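Local coordinates for Rik1-associated factor 1 (Schizosaccharomyces pombe, PDB 4O9D), which is a subunit of the Clr4 methyltransferase complex, which ubiquitylates and methylates histone H3 to establish heterochromatin, at residues H134-S139 with L144-K149. Residues are numbered along the deposited sequence; the frame is centred on the assembly and turned at random.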
loop_
_atom_site.group_PDB
_atom_site.type_symbol
_atom_site.label_atom_id
_atom_site.label_comp_id
_atom_site.label_asym_id
_atom_site.label_seq_id
_atom_site.Cartn_x
_atom_site.Cartn_y
_atom_site.Cartn_z
ATOM N N HIS A 134 6.538 1.106 -9.033
ATOM C CA HIS A 134 6.526 0.679 -7.605
ATOM C C HIS A 134 5.330 1.151 -6.750
ATOM O O HIS A 134 4.974 0.484 -5.780
ATOM C CB HIS A 134 7.822 1.144 -6.901
ATOM C CG HIS A 134 9.013 0.274 -7.179
ATOM N ND1 HIS A 134 10.309 0.679 -6.924
ATOM C CD2 HIS A 134 9.106 -0.984 -7.677
ATOM C CE1 HIS A 134 11.143 -0.302 -7.227
ATOM N NE2 HIS A 134 10.438 -1.317 -7.696
ATOM N N LYS A 135 4.756 2.318 -7.043
ATOM C CA LYS A 135 3.633 2.837 -6.224
ATOM C C LYS A 135 2.720 3.771 -6.995
ATOM O O LYS A 135 3.152 4.440 -7.942
ATOM C CB LYS A 135 4.132 3.604 -4.995
ATOM C CG LYS A 135 3.173 3.536 -3.788
ATOM C CD LYS A 135 3.226 2.193 -3.075
ATOM C CE LYS A 135 2.268 2.173 -1.866
ATOM N NZ LYS A 135 0.854 2.503 -2.258
ATOM N N LEU A 136 1.456 3.817 -6.585
ATOM C CA LEU A 136 0.498 4.788 -7.118
ATOM C C LEU A 136 -0.151 5.591 -6.010
ATOM O O LEU A 136 -0.358 5.078 -4.926
ATOM C CB LEU A 136 -0.636 4.075 -7.870
ATOM C CG LEU A 136 -0.241 3.296 -9.115
ATOM C CD1 LEU A 136 -1.473 2.545 -9.667
ATOM C CD2 LEU A 136 0.363 4.247 -10.147
ATOM N N ALA A 137 -0.487 6.840 -6.307
ATOM C CA ALA A 137 -1.281 7.679 -5.421
ATOM C C ALA A 137 -2.272 8.416 -6.292
ATOM O O ALA A 137 -2.003 8.618 -7.493
ATOM C CB ALA A 137 -0.411 8.680 -4.696
ATOM N N LEU A 138 -3.376 8.848 -5.670
ATOM C CA LEU A 138 -4.490 9.512 -6.363
ATOM C C LEU A 138 -4.961 10.760 -5.598
ATOM O O LEU A 138 -5.225 10.711 -4.381
ATOM C CB LEU A 138 -5.643 8.510 -6.516
ATOM C CG LEU A 138 -6.769 8.829 -7.497
ATOM C CD1 LEU A 138 -6.239 9.005 -8.910
ATOM C CD2 LEU A 138 -7.817 7.712 -7.473
ATOM N N SER A 139 -5.069 11.883 -6.293
ATOM C CA SER A 139 -5.446 13.136 -5.632
ATOM C C SER A 139 -6.950 13.218 -5.474
ATOM O O SER A 139 -7.682 12.397 -6.032
ATOM C CB SER A 139 -4.970 14.337 -6.451
ATOM O OG SER A 139 -5.866 14.592 -7.523
ATOM N N LEU A 144 -3.337 11.125 -11.023
ATOM C CA LEU A 144 -2.638 9.900 -10.625
ATOM C C LEU A 144 -1.110 10.104 -10.519
ATOM O O LEU A 144 -0.470 10.512 -11.493
ATOM C CB LEU A 144 -2.970 8.787 -11.611
ATOM C CG LEU A 144 -2.350 7.415 -11.335
ATOM C CD1 LEU A 144 -2.970 6.806 -10.128
ATOM C CD2 LEU A 144 -2.515 6.495 -12.553
ATOM N N ALA A 145 -0.535 9.860 -9.339
ATOM C CA ALA A 145 0.914 9.965 -9.195
ATOM C C ALA A 145 1.534 8.589 -9.288
ATOM O O ALA A 145 0.987 7.597 -8.780
ATOM C CB ALA A 145 1.303 10.682 -7.891
ATOM N N VAL A 146 2.668 8.521 -9.967
ATOM C CA VAL A 146 3.301 7.266 -10.258
ATOM C C VAL A 146 4.739 7.303 -9.755
ATOM O O VAL A 146 5.462 8.242 -10.073
ATOM C CB VAL A 146 3.302 7.043 -11.752
ATOM C CG1 VAL A 146 3.836 5.677 -12.077
ATOM C CG2 VAL A 146 1.867 7.214 -12.277
ATOM N N ALA A 147 5.159 6.295 -8.980
ATOM C CA ALA A 147 6.556 6.213 -8.563
ATOM C C ALA A 147 7.244 5.063 -9.291
ATOM O O ALA A 147 6.828 3.909 -9.204
ATOM C CB ALA A 147 6.682 6.074 -7.025
ATOM N N CYS A 148 8.320 5.389 -10.002
ATOM C CA CYS A 148 8.966 4.422 -10.884
ATOM C C CYS A 148 10.377 4.080 -10.407
ATOM O O CYS A 148 11.090 4.927 -9.857
ATOM C CB CYS A 148 9.004 4.973 -12.323
ATOM S SG CYS A 148 9.855 3.878 -13.491
ATOM N N LYS A 149 10.767 2.832 -10.643
ATOM C CA LYS A 149 12.077 2.334 -10.277
ATOM C C LYS A 149 13.199 3.118 -10.957
ATOM O O LYS A 149 14.316 3.176 -10.432
ATOM C CB LYS A 149 12.169 0.842 -10.624
ATOM C CG LYS A 149 13.352 0.099 -10.002
ATOM C CD LYS A 149 13.229 -1.415 -10.173
ATOM C CE LYS A 149 14.458 -2.139 -9.640
ATOM N NZ LYS A 149 14.267 -3.626 -9.573
#
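Leu136, Leu138, Leu144 and Val146 meet on one face of an antiparallel beta hairpin. Strands 133-138 and 144-148 are the first two of a four-stranded blade in the WD-repeat beta-propeller. Leu136 and Val146 form a non-hydrogen-bonded pair. Their side chains run alongside each other in the same direction, with Leu136 CD2 3.9 Å from Val146 CG2. With Leu136 CG beside the backbone N (chi1 -64°) and CD1 anti to CA (chi2 175°), CD2 is the branch turned to the partner strand. Leu138 and Leu144, the next such pair, cross at a slant, and their CD1 atoms come within 4.1 Å. Tyr105 of strand 103-108, in the preceding blade, touches both of these leucines.

The other face carries Ala137, Ala145, Ala147 and the base of Lys135. The CB atoms of Ala137 and Ala145 are 4.1 Å apart, and those of Lys135 and Ala147 are equally close. Ile186 of the following blade packs on both Ala137 and Ala145. The Lys135 chain bends away from the hairpin, and its NZ forms a salt bridge with Asp94, which also accepts a hydrogen bond from Leu136 N.

Ala137 and Ala145 are joined by two backbone hydrogen bonds. The shorter runs from Ala145 N to Ala137 O (2.7 Å). Farther from the turn, His134 and Lys135 are set opposite the single residue Ala147, a classic beta bulge. Ala147 O takes a bond from His134 N (2.8 Å) and a weak one from Lys135 N (3.4 Å).

At the bulge, Lys149 CB lies over one face of the His134 imidazole. Lys149 CG and CD run on past the CE1-NE2 edge, CG 3.6 Å from His134 CE1. Ser184 is hydrogen-bonded to His134 ND1. Lys149 CB makes a CH-pi contact 4.1 Å from the His134 ring centroid, 27° off the normal.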